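Local coordinates for protein periplasmic beta-glucosidase (Pseudomonas aeruginosa, PDB 6R5T) that probably hydrolyses terminal, non-reducing beta-D-glucosyl residues in the periplasm, releasing beta-D-glucose, as a member of glycoside hydrolase family 3, at residues Gly250-Asn255 and Gly282-Met287; Lys176-Tyr181 and Trp236-Leu241. The protein carries 1 engineered substitution. All coordinates share one frame; numbering follows the deposited sequence.

Both contacts belong to the TIM-barrel domain, with centres about 11 Å apart. Interaction 1 joins the seventh strand, 251-253, to the eighth, 286-287; interaction 2 lays helix 235-245, which precedes that seventh strand, against the end of the fifth, 172-178. They touch in two places. On the helix side, Val-283 CG2 packs on Leu-238 CD1 at 3.5 Å; at the sugar pocket, ND2 of the engineered Asn-255 lies 3.6 Å from His-177 CD2. Asn-255 and Met-287 from interaction 1 line the glycan pocket together with Lys-176 and His-177 from interaction 2, the side chain of Asn-255 coming within about 3 Å of the bound glucose.

Interaction 1 of 2, residues Gly250-Asn255 and Gly282-Met287; sequences GLTISN and GVDMNM. Engineered in segment 250-255: Asn-255 (natural residue Asp).
Strands 251-253 and 286-287 run in the same general sense as neighbours in the TIM barrel, joined by a single parallel bridge at Ile-253 and Met-285, whose CA atoms are 4.7 Å apart. Met-285 N donates to Thr-252 O at 3.0 Å, and Ser-254 N returns a straighter bond to Met-285 O at 2.8 Å. On the N-terminal side of the bridge, polar side chains continue the join. Thr-252 holds OG1 between its own N and carbonyl carbon (chi1 56°), from where it donates to a lone pair of Gly-282 O at 2.6 Å and accepts from Asp-284 N at 2.9 Å. Gly-282, with its positive phi, ends helix 271-281 in a Schellman motif. Asp-284 reaches back, its OD2 taking Thr-252 N from above the carboxylate plane at 3.1 Å, while OD1 forms a salt bridge with Arg-312. On the C-terminal side, Ser-254 OG accepts a nearly straight bond from Met-287 N at 2.9 Å and donates to Asn-255 O. The side chains of Leu-251 and Met-285 cross obliquely, CD2 of the first 4.1 Å from SD of the second; the unbranched, bendable methionine also packs on Leu-25 and Val-317. With a single backbone bridge across this buried contact, the hydroxyls of Thr-252 and Ser-254 and the Asp-284 carboxylate supply further hydrogen bonds, one reaching the backbone of the engineered, sugar-facing Asn-255.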
ATOM      1  N   GLY A 250     -31.470   2.433  12.649  1.00 16.12           N
ATOM      2  CA  GLY A 250     -31.701   1.023  12.386  1.00 15.99           C
ATOM      3  C   GLY A 250     -30.819   0.129  13.235  1.00 15.42           C
ATOM      4  O   GLY A 250     -30.409   0.498  14.374  1.00 18.27           O
ATOM      5  N   LEU A 251     -30.577  -1.060  12.716  1.00 14.44           N
ATOM      6  CA  LEU A 251     -29.975  -2.187  13.421  1.00 14.89           C
ATOM      7  C   LEU A 251     -28.493  -2.330  13.022  1.00 15.55           C
ATOM      8  O   LEU A 251     -28.194  -2.403  11.789  1.00 15.69           O
ATOM      9  CB  LEU A 251     -30.751  -3.436  13.024  1.00 14.92           C
ATOM     10  CG  LEU A 251     -30.267  -4.738  13.630  1.00 15.58           C
ATOM     11  CD1 LEU A 251     -30.408  -4.696  15.137  1.00 16.67           C
ATOM     12  CD2 LEU A 251     -31.031  -5.916  13.036  1.00 16.73           C
ATOM     13  N   THR A 252     -27.599  -2.412  13.989  1.00 13.81           N
ATOM     14  CA  THR A 252     -26.199  -2.802  13.688  1.00 15.28           C
ATOM     15  C   THR A 252     -26.004  -4.292  13.928  1.00 16.07           C
ATOM     16  O   THR A 252     -26.413  -4.841  14.994  1.00 17.64           O
ATOM     17  CB  THR A 252     -25.222  -1.941  14.469  1.00 17.42           C
ATOM     18  OG1 THR A 252     -25.549  -2.050  15.859  1.00 18.32           O
ATOM     19  CG2 THR A 252     -25.283  -0.482  14.064  1.00 15.48           C
ATOM     20  N   ILE A 253     -25.338  -4.970  13.019  1.00 13.52           N
ATOM     21  CA  ILE A 253     -25.125  -6.417  13.091  1.00 14.93           C
ATOM     22  C   ILE A 253     -23.624  -6.651  13.052  1.00 16.79           C
ATOM     23  O   ILE A 253     -22.978  -6.148  12.129  1.00 14.89           O
ATOM     24  CB  ILE A 253     -25.823  -7.141  11.935  1.00 15.59           C
ATOM     25  CG1 ILE A 253     -27.292  -6.749  11.859  1.00 18.21           C
ATOM     26  CG2 ILE A 253     -25.585  -8.633  12.028  1.00 16.76           C
ATOM     27  CD1 ILE A 253     -28.051  -7.378  10.717  1.00 18.76           C
ATOM     28  N   SER A 254     -23.116  -7.444  13.985  1.00 16.24           N
ATOM     29  CA  SER A 254     -21.704  -7.861  13.955  1.00 17.24           C
ATOM     30  C   SER A 254     -21.485  -8.779  12.762  1.00 17.57           C
ATOM     31  O   SER A 254     -22.387  -9.439  12.212  1.00 19.03           O
ATOM     32  CB  SER A 254     -21.296  -8.538  15.222  1.00 19.09           C
ATOM     33  OG  SER A 254     -21.585  -9.919  15.122  1.00 17.42           O
ATOM     34  N   ASN A 255     -20.236  -8.854  12.374  1.00 19.60           N
ATOM     35  CA  ASN A 255     -19.836  -9.865  11.409  1.00 20.12           C
ATOM     36  C   ASN A 255     -19.647 -11.195  12.126  1.00 19.53           C
ATOM     37  O   ASN A 255     -19.801 -11.341  13.377  1.00 19.36           O
ATOM     38  CB  ASN A 255     -18.602  -9.327  10.679  1.00 22.42           C
ATOM     39  CG  ASN A 255     -18.610  -9.614   9.209  1.00 26.62           C
ATOM     40  OD1 ASN A 255     -18.720 -10.779   8.851  1.00 26.07           O
ATOM     41  ND2 ASN A 255     -18.471  -8.550   8.390  1.00 28.37           N
ATOM     42  N   GLY A 282     -21.653  -0.083  20.206  1.00 15.82           N
ATOM     43  CA  GLY A 282     -22.881   0.099  19.428  1.00 15.45           C
ATOM     44  C   GLY A 282     -23.224  -1.074  18.536  1.00 14.45           C
ATOM     45  O   GLY A 282     -24.048  -0.865  17.627  1.00 17.57           O
ATOM     46  N   VAL A 283     -22.705  -2.273  18.805  1.00 14.24           N
ATOM     47  CA  VAL A 283     -23.101  -3.482  18.039  1.00 14.03           C
ATOM     48  C   VAL A 283     -24.372  -4.063  18.676  1.00 15.75           C
ATOM     49  O   VAL A 283     -24.318  -4.376  19.881  1.00 16.78           O
ATOM     50  CB  VAL A 283     -21.979  -4.510  18.018  1.00 15.48           C
ATOM     51  CG1 VAL A 283     -22.449  -5.778  17.361  1.00 17.08           C
ATOM     52  CG2 VAL A 283     -20.743  -3.965  17.325  1.00 15.07           C
ATOM     53  N   ASP A 284     -25.457  -4.124  17.928  1.00 13.91           N
ATOM     54  CA  ASP A 284     -26.765  -4.575  18.487  1.00 15.25           C
ATOM     55  C   ASP A 284     -26.881  -6.088  18.451  1.00 17.11           C
ATOM     56  O   ASP A 284     -27.319  -6.706  19.454  1.00 17.02           O
ATOM     57  CB  ASP A 284     -27.937  -3.971  17.727  1.00 15.08           C
ATOM     58  CG  ASP A 284     -28.050  -2.471  17.810  1.00 16.60           C
ATOM     59  OD1 ASP A 284     -27.526  -1.828  18.810  1.00 17.69           O
ATOM     60  OD2 ASP A 284     -28.663  -1.921  16.899  1.00 17.69           O
ATOM     61  N   MET A 285     -26.536  -6.696  17.335  1.00 16.68           N
ATOM     62  CA  MET A 285     -26.859  -8.112  17.122  1.00 16.68           C
ATOM     63  C   MET A 285     -25.543  -8.856  16.909  1.00 18.56           C
ATOM     64  O   MET A 285     -24.599  -8.371  16.186  1.00 17.43           O
ATOM     65  CB  MET A 285     -27.865  -8.230  15.975  1.00 17.74           C
ATOM     66  CG  MET A 285     -28.075  -9.585  15.467  1.00 18.29           C
ATOM     67  SD  MET A 285     -29.631  -9.530  14.466  1.00 19.94           S
ATOM     68  CE  MET A 285     -30.786 -10.253  15.648  1.00 18.52           C
ATOM     69  N   ASN A 286     -25.434  -9.980  17.584  1.00 16.62           N
ATOM     70  CA  ASN A 286     -24.218 -10.817  17.685  1.00 17.10           C
ATOM     71  C   ASN A 286     -24.346 -12.026  16.772  1.00 18.11           C
ATOM     72  O   ASN A 286     -25.183 -12.920  17.033  1.00 17.95           O
ATOM     73  CB  ASN A 286     -24.076 -11.176  19.160  1.00 19.07           C
ATOM     74  CG  ASN A 286     -22.995 -12.153  19.547  1.00 20.10           C
ATOM     75  OD1 ASN A 286     -23.228 -12.923  20.506  1.00 22.06           O
ATOM     76  ND2 ASN A 286     -21.841 -12.086  18.887  1.00 17.14           N
ATOM     77  N   MET A 287     -23.523 -12.057  15.728  1.00 18.08           N
ATOM     78  CA  MET A 287     -23.555 -13.150  14.722  1.00 18.71           C
ATOM     79  C   MET A 287     -22.701 -14.321  15.182  1.00 19.95           C
ATOM     80  O   MET A 287     -21.453 -14.202  15.329  1.00 19.95           O
ATOM     81  CB  MET A 287     -23.147 -12.625  13.340  1.00 19.78           C
ATOM     82  CG  MET A 287     -23.297 -13.595  12.221  1.00 22.80           C
ATOM     83  SD  MET A 287     -22.882 -12.693  10.661  1.00 26.85           S
ATOM     84  CE  MET A 287     -24.035 -13.397   9.495  1.00 27.97           C
TER

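Interaction 2 of 2, residues Lys176-Tyr181 and Trp236-Leu241. With BGC (beta-D-glucopyranose), chain C.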
ATOM      1  N   LYS A 176     -22.955  -3.125   3.943  1.00 12.04           N
ATOM      2  CA  LYS A 176     -21.702  -3.702   4.527  1.00 12.64           C
ATOM      3  C   LYS A 176     -20.519  -3.178   3.692  1.00 12.96           C
ATOM      4  O   LYS A 176     -20.735  -2.698   2.581  1.00 11.89           O
ATOM      5  CB  LYS A 176     -21.788  -5.225   4.539  1.00 12.31           C
ATOM      6  CG  LYS A 176     -21.727  -5.917   3.189  1.00 13.51           C
ATOM      7  CD  LYS A 176     -22.018  -7.392   3.278  1.00 14.37           C
ATOM      8  CE  LYS A 176     -21.823  -8.150   2.004  1.00 16.43           C
ATOM      9  NZ  LYS A 176     -22.239  -9.563   2.195  1.00 18.44           N
ATOM     10  N   HIS A 177     -19.299  -3.240   4.209  1.00 12.20           N
ATOM     11  CA  HIS A 177     -18.882  -3.678   5.532  1.00 12.01           C
ATOM     12  C   HIS A 177     -18.417  -2.425   6.281  1.00 13.01           C
ATOM     13  O   HIS A 177     -17.412  -1.834   5.891  1.00 13.52           O
ATOM     14  CB  HIS A 177     -17.754  -4.696   5.441  1.00 12.89           C
ATOM     15  CG  HIS A 177     -18.070  -5.920   4.661  1.00 12.90           C
ATOM     16  ND1 HIS A 177     -17.800  -6.001   3.307  1.00 14.35           N
ATOM     17  CD2 HIS A 177     -18.558  -7.122   5.056  1.00 13.32           C
ATOM     18  CE1 HIS A 177     -18.138  -7.236   2.925  1.00 13.27           C
ATOM     19  NE2 HIS A 177     -18.613  -7.908   3.932  1.00 14.56           N
ATOM     20  N   PHE A 178     -19.148  -1.976   7.298  1.00 12.21           N
ATOM     21  CA  PHE A 178     -18.897  -0.654   7.919  1.00 12.10           C
ATOM     22  C   PHE A 178     -17.754  -0.850   8.897  1.00 11.90           C
ATOM     23  O   PHE A 178     -17.961  -1.487   9.950  1.00 12.99           O
ATOM     24  CB  PHE A 178     -20.192  -0.213   8.596  1.00 12.80           C
ATOM     25  CG  PHE A 178     -20.178   1.204   9.075  1.00 13.14           C
ATOM     26  CD1 PHE A 178     -20.018   2.243   8.194  1.00 13.82           C
ATOM     27  CD2 PHE A 178     -20.402   1.499  10.414  1.00 13.49           C
ATOM     28  CE1 PHE A 178     -20.070   3.560   8.628  1.00 13.93           C
ATOM     29  CE2 PHE A 178     -20.396   2.815  10.865  1.00 14.64           C
ATOM     30  CZ  PHE A 178     -20.238   3.856   9.964  1.00 14.72           C
ATOM     31  N   ALA A 179     -16.523  -0.352   8.610  1.00 11.44           N
ATOM     32  CA  ALA A 179     -16.188   0.474   7.457  1.00 11.35           C
ATOM     33  C   ALA A 179     -14.736   0.218   7.056  1.00 11.17           C
ATOM     34  O   ALA A 179     -13.930  -0.202   7.876  1.00 12.28           O
ATOM     35  CB  ALA A 179     -16.361   1.944   7.795  1.00 13.80           C
ATOM     36  N   LEU A 180     -14.443   0.620   5.805  1.00 12.32           N
ATOM     37  CA  LEU A 180     -13.082   0.777   5.242  1.00 11.75           C
ATOM     38  C   LEU A 180     -12.447  -0.574   4.903  1.00 12.85           C
ATOM     39  O   LEU A 180     -11.232  -0.619   4.661  1.00 13.14           O
ATOM     40  CB  LEU A 180     -12.159   1.530   6.208  1.00 12.36           C
ATOM     41  CG  LEU A 180     -12.687   2.799   6.869  1.00 13.37           C
ATOM     42  CD1 LEU A 180     -11.566   3.480   7.625  1.00 11.89           C
ATOM     43  CD2 LEU A 180     -13.355   3.731   5.887  1.00 13.04           C
ATOM     44  N   TYR A 181     -13.235  -1.638   4.886  1.00 13.12           N
ATOM     45  CA  TYR A 181     -12.732  -3.023   4.815  1.00 12.70           C
ATOM     46  C   TYR A 181     -11.849  -3.241   3.572  1.00 11.34           C
ATOM     47  O   TYR A 181     -10.865  -3.983   3.636  1.00 12.90           O
ATOM     48  CB  TYR A 181     -13.958  -3.921   4.848  1.00 12.61           C
ATOM     49  CG  TYR A 181     -13.730  -5.404   4.826  1.00 12.26           C
ATOM     50  CD1 TYR A 181     -12.736  -6.044   5.530  1.00 13.54           C
ATOM     51  CD2 TYR A 181     -14.613  -6.172   4.104  1.00 13.18           C
ATOM     52  CE1 TYR A 181     -12.579  -7.431   5.438  1.00 14.01           C
ATOM     53  CE2 TYR A 181     -14.519  -7.542   4.055  1.00 12.59           C
ATOM     54  CZ  TYR A 181     -13.476  -8.173   4.695  1.00 13.95           C
ATOM     55  OH  TYR A 181     -13.386  -9.542   4.597  1.00 16.06           O
ATOM     56  N   TRP A 236     -16.494   5.351  18.362  1.00 14.85           N
ATOM     57  CA  TRP A 236     -16.470   6.543  17.505  1.00 17.18           C
ATOM     58  C   TRP A 236     -17.232   6.205  16.220  1.00 16.28           C
ATOM     59  O   TRP A 236     -18.108   6.953  15.746  1.00 17.08           O
ATOM     60  CB  TRP A 236     -15.025   6.998  17.279  1.00 19.37           C
ATOM     61  CG  TRP A 236     -14.998   8.018  16.207  1.00 22.52           C
ATOM     62  CD1 TRP A 236     -15.380   9.330  16.349  1.00 25.96           C
ATOM     63  CD2 TRP A 236     -14.759   7.789  14.805  1.00 23.97           C
ATOM     64  NE1 TRP A 236     -15.350   9.944  15.123  1.00 30.73           N
ATOM     65  CE2 TRP A 236     -14.974   9.025  14.168  1.00 26.22           C
ATOM     66  CE3 TRP A 236     -14.356   6.686  14.043  1.00 24.24           C
ATOM     67  CZ2 TRP A 236     -14.793   9.166  12.794  1.00 31.79           C
ATOM     68  CZ3 TRP A 236     -14.176   6.832  12.685  1.00 25.90           C
ATOM     69  CH2 TRP A 236     -14.421   8.052  12.070  1.00 27.41           C
ATOM     70  N   LEU A 237     -16.892   5.076  15.612  1.00 13.81           N
ATOM     71  CA  LEU A 237     -17.524   4.717  14.327  1.00 14.66           C
ATOM     72  C   LEU A 237     -19.012   4.408  14.491  1.00 14.31           C
ATOM     73  O   LEU A 237     -19.822   4.889  13.663  1.00 14.93           O
ATOM     74  CB  LEU A 237     -16.766   3.526  13.739  1.00 16.08           C
ATOM     75  CG  LEU A 237     -17.258   3.043  12.389  1.00 17.17           C
ATOM     76  CD1 LEU A 237     -16.719   3.899  11.277  1.00 17.61           C
ATOM     77  CD2 LEU A 237     -16.875   1.584  12.177  1.00 18.74           C
ATOM     78  N   LEU A 238     -19.375   3.581  15.477  1.00 13.82           N
ATOM     79  CA  LEU A 238     -20.713   2.962  15.459  1.00 14.37           C
ATOM     80  C   LEU A 238     -21.705   3.859  16.193  1.00 15.73           C
ATOM     81  O   LEU A 238     -22.897   3.691  15.977  1.00 16.98           O
ATOM     82  CB  LEU A 238     -20.636   1.594  16.123  1.00 14.75           C
ATOM     83  CG  LEU A 238     -19.760   0.575  15.439  1.00 14.85           C
ATOM     84  CD1 LEU A 238     -19.863  -0.711  16.219  1.00 15.72           C
ATOM     85  CD2 LEU A 238     -20.155   0.398  13.991  1.00 14.45           C
ATOM     86  N   THR A 239     -21.225   4.678  17.097  1.00 15.53           N
ATOM     87  CA  THR A 239     -22.092   5.557  17.921  1.00 16.47           C
ATOM     88  C   THR A 239     -21.928   7.020  17.535  1.00 16.34           C
ATOM     89  O   THR A 239     -22.911   7.588  17.060  1.00 17.60           O
ATOM     90  CB  THR A 239     -21.864   5.344  19.418  1.00 18.85           C
ATOM     91  OG1 THR A 239     -22.179   3.987  19.765  1.00 21.03           O
ATOM     92  CG2 THR A 239     -22.771   6.257  20.207  1.00 21.79           C
ATOM     93  N   ASP A 240     -20.745   7.608  17.718  1.00 17.14           N
ATOM     94  CA  ASP A 240     -20.545   9.049  17.441  1.00 18.27           C
ATOM     95  C   ASP A 240     -20.876   9.356  15.971  1.00 17.18           C
ATOM     96  O   ASP A 240     -21.609  10.293  15.657  1.00 20.67           O
ATOM     97  CB  ASP A 240     -19.142   9.469  17.827  1.00 20.13           C
ATOM     98  CG  ASP A 240     -18.845   9.297  19.310  1.00 29.84           C
ATOM     99  OD1 ASP A 240     -19.793   9.084  20.077  1.00 35.27           O
ATOM    100  OD2 ASP A 240     -17.673   9.348  19.687  1.00 36.81           O
ATOM    101  N   LEU A 241     -20.278   8.603  15.043  1.00 15.10           N
ATOM    102  CA  LEU A 241     -20.491   8.871  13.626  1.00 16.82           C
ATOM    103  C   LEU A 241     -21.845   8.320  13.189  1.00 15.78           C
ATOM    104  O   LEU A 241     -22.687   9.070  12.709  1.00 17.60           O
ATOM    105  CB  LEU A 241     -19.345   8.244  12.848  1.00 18.22           C
ATOM    106  CG  LEU A 241     -19.488   8.441  11.344  1.00 18.73           C
ATOM    107  CD1 LEU A 241     -19.354   9.912  10.972  1.00 20.52           C
ATOM    108  CD2 LEU A 241     -18.461   7.573  10.627  1.00 20.10           C
TER
HETATM  109  C2  BGC C   1     -21.230 -11.828   4.920  1.00 24.31           C
HETATM  110  C3  BGC C   1     -21.241 -12.766   6.144  1.00 26.51           C
HETATM  111  C4  BGC C   1     -19.954 -13.628   6.029  1.00 26.68           C
HETATM  112  C5  BGC C   1     -18.765 -12.651   6.082  1.00 26.59           C
HETATM  113  C6  BGC C   1     -17.429 -13.340   5.920  1.00 26.36           C
HETATM  114  C1  BGC C   1     -19.943 -10.996   4.936  1.00 23.39           C
HETATM  115  O1  BGC C   1     -19.979 -10.280   3.741  1.00 21.73           O
HETATM  116  O2  BGC C   1     -22.333 -10.932   4.860  1.00 23.90           O
HETATM  117  O3  BGC C   1     -22.393 -13.628   6.058  1.00 27.70           O
HETATM  118  O4  BGC C   1     -19.918 -14.511   7.161  1.00 27.37           O
HETATM  119  O5  BGC C   1     -18.802 -11.850   4.938  1.00 23.06           O
HETATM  120  O6  BGC C   1     -16.371 -12.379   6.015  1.00 24.20           O
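Phe-178, at the end of the fifth strand of this TIM barrel, points its ring into helix 235-245, which follows the sixth strand; the local strand and helix axes cross at 83°. With CG anti to the backbone N (chi1 -170°), the ring projects toward the helix and meets Leu-237 tip to tip. Leu-237 CD1 lies over one face in a CH-pi contact, 4.2 Å from the ring centroid, and its branching carbon CG comes to 3.5 Å from Phe-178 CE2. Leu-238 slides past in the opposite direction, so that its CD2 meets the ring edge at Phe-178 CD2, 3.8 Å away. Leu-241, one turn further on, adds CD2 near the ring tip, and the small methyl of Ala-179 fits against Leu-237 CD1 at 4.0 Å. Two successive leucines suit this place because one puts a methyl over the ring face and the next puts one at its edge. Tyr-208 meets the same ring edge-to-face.

The two residues before Phe-178 serve the sugar. Cis peptide bonds precede both His-177 and Ala-179, and the chain between them passes from the glucose site to the helix. The His-177 ring is held between Lys-176 CG over one face and Tyr-181 CE2 over the opposite one, while Asp-128 is hydrogen-bonded to its ND1 and so helps fix its rotation. Lys-176, extended beyond CG, carries its amine to the sugar, where NZ donates to glucose O2 at 3.0 Å and also bonds Phe-123 O; a positive charge here would probably polarise the O1 and O2 hydroxyls. Glucose O1 is gripped twice, by Lys-176 NZ at 2.8 Å and by His-177 NE2 at 2.7 Å, near the plane of the imidazole.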